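Local coordinates for putative hydrolase (Acinetobacter sp. NBRC 100985, PDB 4XUK), which hydrolyses organophosphorus compounds as a zinc-binding member of the metallo-beta-lactamase superfamily, probably also acting as a lactonase, at the interface of chains A and B. Coordinates in Å, arbitrary orientation; residue numbers count along the deposited sequence, not the author numbering. Chains: chain A/B, Putative hydrolase.

Contact 1: the interface of chains A and B. Residues chain A 23, 55-57, 223, 267-268; chain B 288-289.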
loop_
_atom_site.group_PDB
_atom_site.type_symbol
_atom_site.label_atom_id
_atom_site.label_comp_id
_atom_site.label_asym_id
_atom_site.label_seq_id
_atom_site.Cartn_x
_atom_site.Cartn_y
_atom_site.Cartn_z
ATOM N N THR A 23 1.056 -4.202 14.311
ATOM C CA THR A 23 1.548 -2.848 14.114
ATOM C C THR A 23 1.972 -2.243 15.449
ATOM O O THR A 23 1.195 -2.247 16.409
ATOM C CB THR A 23 0.458 -1.967 13.497
ATOM O OG1 THR A 23 -0.039 -2.584 12.304
ATOM C CG2 THR A 23 1.015 -0.606 13.149
ATOM N N GLN A 55 4.095 4.795 13.539
ATOM C CA GLN A 55 3.493 3.527 13.126
ATOM C C GLN A 55 4.529 2.664 12.423
ATOM O O GLN A 55 5.215 3.142 11.515
ATOM C CB GLN A 55 2.305 3.786 12.196
ATOM C CG GLN A 55 1.492 2.531 11.869
ATOM C CD GLN A 55 0.277 2.826 11.004
ATOM O OE1 GLN A 55 -0.171 3.969 10.905
ATOM N NE2 GLN A 55 -0.258 1.795 10.373
ATOM N N THR A 56 4.651 1.404 12.848
ATOM C CA THR A 56 5.676 0.521 12.315
ATOM C C THR A 56 5.113 -0.881 12.177
ATOM O O THR A 56 4.718 -1.497 13.169
ATOM C CB THR A 56 6.896 0.496 13.244
ATOM O OG1 THR A 56 7.371 1.838 13.411
ATOM C CG2 THR A 56 8.011 -0.380 12.665
ATOM N N SER A 57 5.051 -1.372 10.941
ATOM C CA SER A 57 4.573 -2.728 10.695
ATOM C C SER A 57 5.593 -3.749 11.194
ATOM O O SER A 57 6.793 -3.457 11.305
ATOM C CB SER A 57 4.315 -2.949 9.206
ATOM O OG SER A 57 3.310 -2.090 8.707
ATOM N N HIS A 223 9.949 3.925 6.854
ATOM C CA HIS A 223 10.044 4.360 5.466
ATOM C C HIS A 223 10.199 5.870 5.399
ATOM O O HIS A 223 10.217 6.450 4.310
ATOM C CB HIS A 223 8.801 3.932 4.658
ATOM C CG HIS A 223 7.525 4.544 5.147
ATOM N ND1 HIS A 223 7.074 4.381 6.439
ATOM C CD2 HIS A 223 6.610 5.325 4.523
ATOM C CE1 HIS A 223 5.938 5.037 6.593
ATOM N NE2 HIS A 223 5.635 5.622 5.445
ATOM N N PRO A 267 6.090 -0.424 5.734
ATOM C CA PRO A 267 4.624 -0.544 5.747
ATOM C C PRO A 267 4.092 -1.747 4.978
ATOM O O PRO A 267 4.373 -1.887 3.771
ATOM C CB PRO A 267 4.168 0.762 5.092
ATOM C CG PRO A 267 5.232 1.753 5.511
ATOM C CD PRO A 267 6.524 0.958 5.451
ATOM N N PHE A 268 3.347 -2.606 5.679
ATOM C CA PHE A 268 2.759 -3.804 5.069
ATOM C C PHE A 268 2.111 -3.477 3.735
ATOM O O PHE A 268 1.372 -2.491 3.628
ATOM C CB PHE A 268 1.722 -4.444 6.003
ATOM C CG PHE A 268 1.064 -5.660 5.418
ATOM C CD1 PHE A 268 1.638 -6.913 5.574
ATOM C CD2 PHE A 268 -0.118 -5.546 4.690
ATOM C CE1 PHE A 268 1.051 -8.022 5.026
ATOM C CE2 PHE A 268 -0.717 -6.663 4.134
ATOM C CZ PHE A 268 -0.140 -7.895 4.306
ATOM N N HIS B 288 -0.679 4.168 5.650
ATOM C CA HIS B 288 0.049 3.043 6.222
ATOM C C HIS B 288 -0.979 2.037 6.743
ATOM O O HIS B 288 -1.793 2.374 7.610
ATOM C CB HIS B 288 0.941 3.564 7.366
ATOM C CG HIS B 288 1.916 2.557 7.897
ATOM N ND1 HIS B 288 3.090 2.915 8.522
ATOM C CD2 HIS B 288 1.881 1.203 7.911
ATOM C CE1 HIS B 288 3.744 1.825 8.887
ATOM N NE2 HIS B 288 3.031 0.773 8.528
ATOM N N PHE B 289 -0.985 0.825 6.218
ATOM C CA PHE B 289 -1.913 -0.248 6.610
ATOM C C PHE B 289 -2.098 -0.390 8.141
ATOM O O PHE B 289 -1.063 -0.461 8.831
ATOM C CB PHE B 289 -1.436 -1.554 5.986
ATOM C CG PHE B 289 -2.425 -2.667 6.020
ATOM C CD1 PHE B 289 -2.713 -3.319 7.188
ATOM C CD2 PHE B 289 -3.017 -3.105 4.866
ATOM C CE1 PHE B 289 -3.608 -4.367 7.208
ATOM C CE2 PHE B 289 -3.914 -4.125 4.884
ATOM C CZ PHE B 289 -4.216 -4.755 6.056
HETATM O O HOH W 1 1.094 0.032 4.359
HETATM O O HOH W 2 0.922 -1.979 9.786
#
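The imidazole of B:His288 is clasped on both faces by chain A, with A:Pro267 on one face and the amide of A:Gln55 on the other. A:Pro267 CB sits 3.7 Å from the centroid of the B:His288 ring, a CH-pi contact displaced toward the rim. The opposite face carries the A:Gln55 amide, stacked with its plane 14° from that of the ring. A:Ser57 CB lies at the ring edge, in plane. In this metallo-beta-lactamase superfamily hydrolase the contact seats the C-terminal tail of one subunit against strand 54-64 and the loop at A:Pro267 and A:Phe268 of the other.

The side chains of A:Gln55 and B:His288 arrive from opposite directions. A:Gln55 has CG anti to its backbone N (chi1 -172°) and an extended chain beyond, which carries the amide across the ring; its NE2 also makes a weak hydrogen bond to the backbone carbonyl B:His288 O. At the ring's edge, B:His288 NE2 and the hydroxyl A:Ser57 OG form a hydrogen bond of 2.9 Å, with donor and acceptor not distinguished. A:Ser57 OG also accepts from the backbone amide A:Phe268 N at 3.1 Å, nearly straight at the hydrogen, which would help orient the serine hydroxyl towards the histidine.

Beyond the histidine, the phenyl rings of A:Phe268 and B:Phe289 point the same way but meet edge to face, planes 64° apart, with A:Phe268 CD2 over the B:Phe289 face. Two waters bridge the subunits: water 1 lies 2.6 Å from A:Phe268 O and also bonds B:Phe289 N, whereas water 2 joins A:Thr23 OG1 and A:Ser57 OG to B:Phe289 O, 2.7 Å from that carbonyl.

Contact 2: the interface of chains A and B. Residues chain A 7-8, 289-291; chain B 2-4.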
loop_
_atom_site.group_PDB
_atom_site.type_symbol
_atom_site.label_atom_id
_atom_site.label_comp_id
_atom_site.label_asym_id
_atom_site.label_seq_id
_atom_site.Cartn_x
_atom_site.Cartn_y
_atom_site.Cartn_z
ATOM N N TYR A 7 -0.688 -10.623 1.392
ATOM C CA TYR A 7 -0.653 -10.080 0.046
ATOM C C TYR A 7 0.234 -10.968 -0.798
ATOM O O TYR A 7 1.293 -11.411 -0.335
ATOM C CB TYR A 7 -0.120 -8.637 0.035
ATOM C CG TYR A 7 -0.044 -8.097 -1.378
ATOM C CD1 TYR A 7 -1.166 -7.554 -1.992
ATOM C CD2 TYR A 7 1.132 -8.181 -2.114
ATOM C CE1 TYR A 7 -1.112 -7.079 -3.297
ATOM C CE2 TYR A 7 1.195 -7.721 -3.414
ATOM C CZ TYR A 7 0.068 -7.168 -3.992
ATOM O OH TYR A 7 0.120 -6.712 -5.286
ATOM N N GLN A 8 -0.184 -11.231 -2.033
ATOM C CA GLN A 8 0.577 -12.119 -2.904
ATOM C C GLN A 8 1.368 -11.332 -3.933
ATOM O O GLN A 8 0.785 -10.633 -4.764
ATOM C CB GLN A 8 -0.353 -13.104 -3.639
ATOM C CG GLN A 8 -1.274 -13.933 -2.735
ATOM C CD GLN A 8 -0.552 -14.998 -1.924
ATOM O OE1 GLN A 8 0.680 -15.032 -1.853
ATOM N NE2 GLN A 8 -1.331 -15.888 -1.307
ATOM N N PHE A 289 -0.373 -2.566 -5.956
ATOM C CA PHE A 289 -1.354 -3.655 -5.829
ATOM C C PHE A 289 -1.748 -4.323 -7.172
ATOM O O PHE A 289 -2.199 -3.574 -8.096
ATOM C CB PHE A 289 -2.606 -3.165 -5.077
ATOM C CG PHE A 289 -3.509 -4.263 -4.591
ATOM C CD1 PHE A 289 -4.255 -5.012 -5.472
ATOM C CD2 PHE A 289 -3.597 -4.564 -3.280
ATOM C CE1 PHE A 289 -5.057 -6.020 -5.041
ATOM C CE2 PHE A 289 -4.394 -5.574 -2.847
ATOM C CZ PHE A 289 -5.127 -6.308 -3.735
ATOM N N LYS A 290 -1.598 -5.610 -7.267
ATOM C CA LYS A 290 -1.960 -6.295 -8.445
ATOM C C LYS A 290 -3.026 -7.390 -8.220
ATOM O O LYS A 290 -2.781 -8.351 -7.578
ATOM C CB LYS A 290 -0.719 -6.857 -9.043
ATOM C CG LYS A 290 -0.649 -6.849 -10.543
ATOM C CD LYS A 290 0.768 -7.137 -10.964
ATOM C CE LYS A 290 1.273 -6.228 -12.066
ATOM N NZ LYS A 290 2.544 -5.489 -11.811
ATOM N N ASP A 291 -4.219 -7.139 -8.684
ATOM C CA ASP A 291 -5.236 -8.130 -8.660
ATOM C C ASP A 291 -4.912 -8.989 -9.844
ATOM O O ASP A 291 -5.178 -10.103 -9.787
ATOM C CB ASP A 291 -6.634 -7.531 -8.767
ATOM C CG ASP A 291 -6.857 -6.781 -10.075
ATOM O OD1 ASP A 291 -5.980 -6.042 -10.496
ATOM O OD2 ASP A 291 -7.889 -6.971 -10.671
ATOM N N GLN B 2 -4.780 -14.362 -4.485
ATOM C CA GLN B 2 -4.605 -12.951 -4.107
ATOM C C GLN B 2 -5.644 -12.452 -3.111
ATOM O O GLN B 2 -6.797 -12.891 -3.134
ATOM C CB GLN B 2 -4.570 -12.037 -5.340
ATOM C CG GLN B 2 -4.342 -10.542 -5.014
ATOM C CD GLN B 2 -2.988 -10.264 -4.339
ATOM O OE1 GLN B 2 -2.788 -10.565 -3.159
ATOM N NE2 GLN B 2 -2.057 -9.682 -5.095
ATOM N N VAL B 3 -5.219 -11.561 -2.216
ATOM C CA VAL B 3 -6.125 -10.984 -1.239
ATOM C C VAL B 3 -7.215 -10.219 -1.968
ATOM O O VAL B 3 -7.018 -9.748 -3.093
ATOM C CB VAL B 3 -5.379 -10.106 -0.199
ATOM C CG1 VAL B 3 -4.907 -8.768 -0.797
ATOM C CG2 VAL B 3 -6.242 -9.870 1.026
ATOM N N ALA B 4 -8.393 -10.163 -1.364
ATOM C CA ALA B 4 -9.510 -9.468 -1.992
ATOM C C ALA B 4 -9.204 -7.979 -1.996
ATOM O O ALA B 4 -8.456 -7.485 -1.136
ATOM C CB ALA B 4 -10.801 -9.759 -1.257
#
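B:Gln2 OE1, the side-chain amide oxygen, accepts two backbone N-H groups, one from each subunit. Across the interface A:Gln8 N donates to B:Gln2 OE1 at 2.9 Å, tilted 23° from the carbonyl plane. From its own chain B:Val3 N bonds to B:Gln2 OE1 at 2.8 Å, in the carbonyl plane and on a lone pair, and this second bond restrains rotation of the amide. Here the N-terminal segment of one subunit docks beside strand 6-11 and the C-terminal tail of the other.

The nitrogen end of the same amide looks toward that tail: B:Gln2 NE2 donates to the backbone carbonyl A:Lys290 O at 2.9 Å, with the acceptor close to the amide plane. A weaker bond of 3.0 Å runs from B:Gln2 NE2 to A:Gln8 O. The bend at chi2 (62°) folds the glutamine chain back, bringing its oxygen near B:Val3 N while both ends of the amide engage chain A.

A:Tyr7 flanks the amide, its ring inclined 35° to the amide plane and its CE1 3.3 Å from B:Gln2 NE2. The phenol also organises the tail, because A:Lys290 N donates to A:Tyr7 OH at 2.8 Å. One face of the A:Phe289 ring receives A:Tyr7 CE1, 3.5 Å above the plane and toward the rim. At the ring's outer end, A:Phe289 CE2 touches the methyl B:Val3 CG1 at 3.8 Å.

The centres of the C-alpha atoms of contact 1 and contact 2 lie about 17 Å apart on one two-fold symmetric interface, and each has a twin with the chains exchanged. They share the C-terminal tail: B:Phe289 serves contact 1, while A:Phe289 serves contact 2. By symmetry, residues 288-291 of each tail span both kinds of contact, the first of them in contact 1 and the last in contact 2, with residue 289 taking part in both. Such reciprocal use of both chain ends suggests a dimer rather than a casual crystal contact, although the structure alone does not prove that assembly in solution.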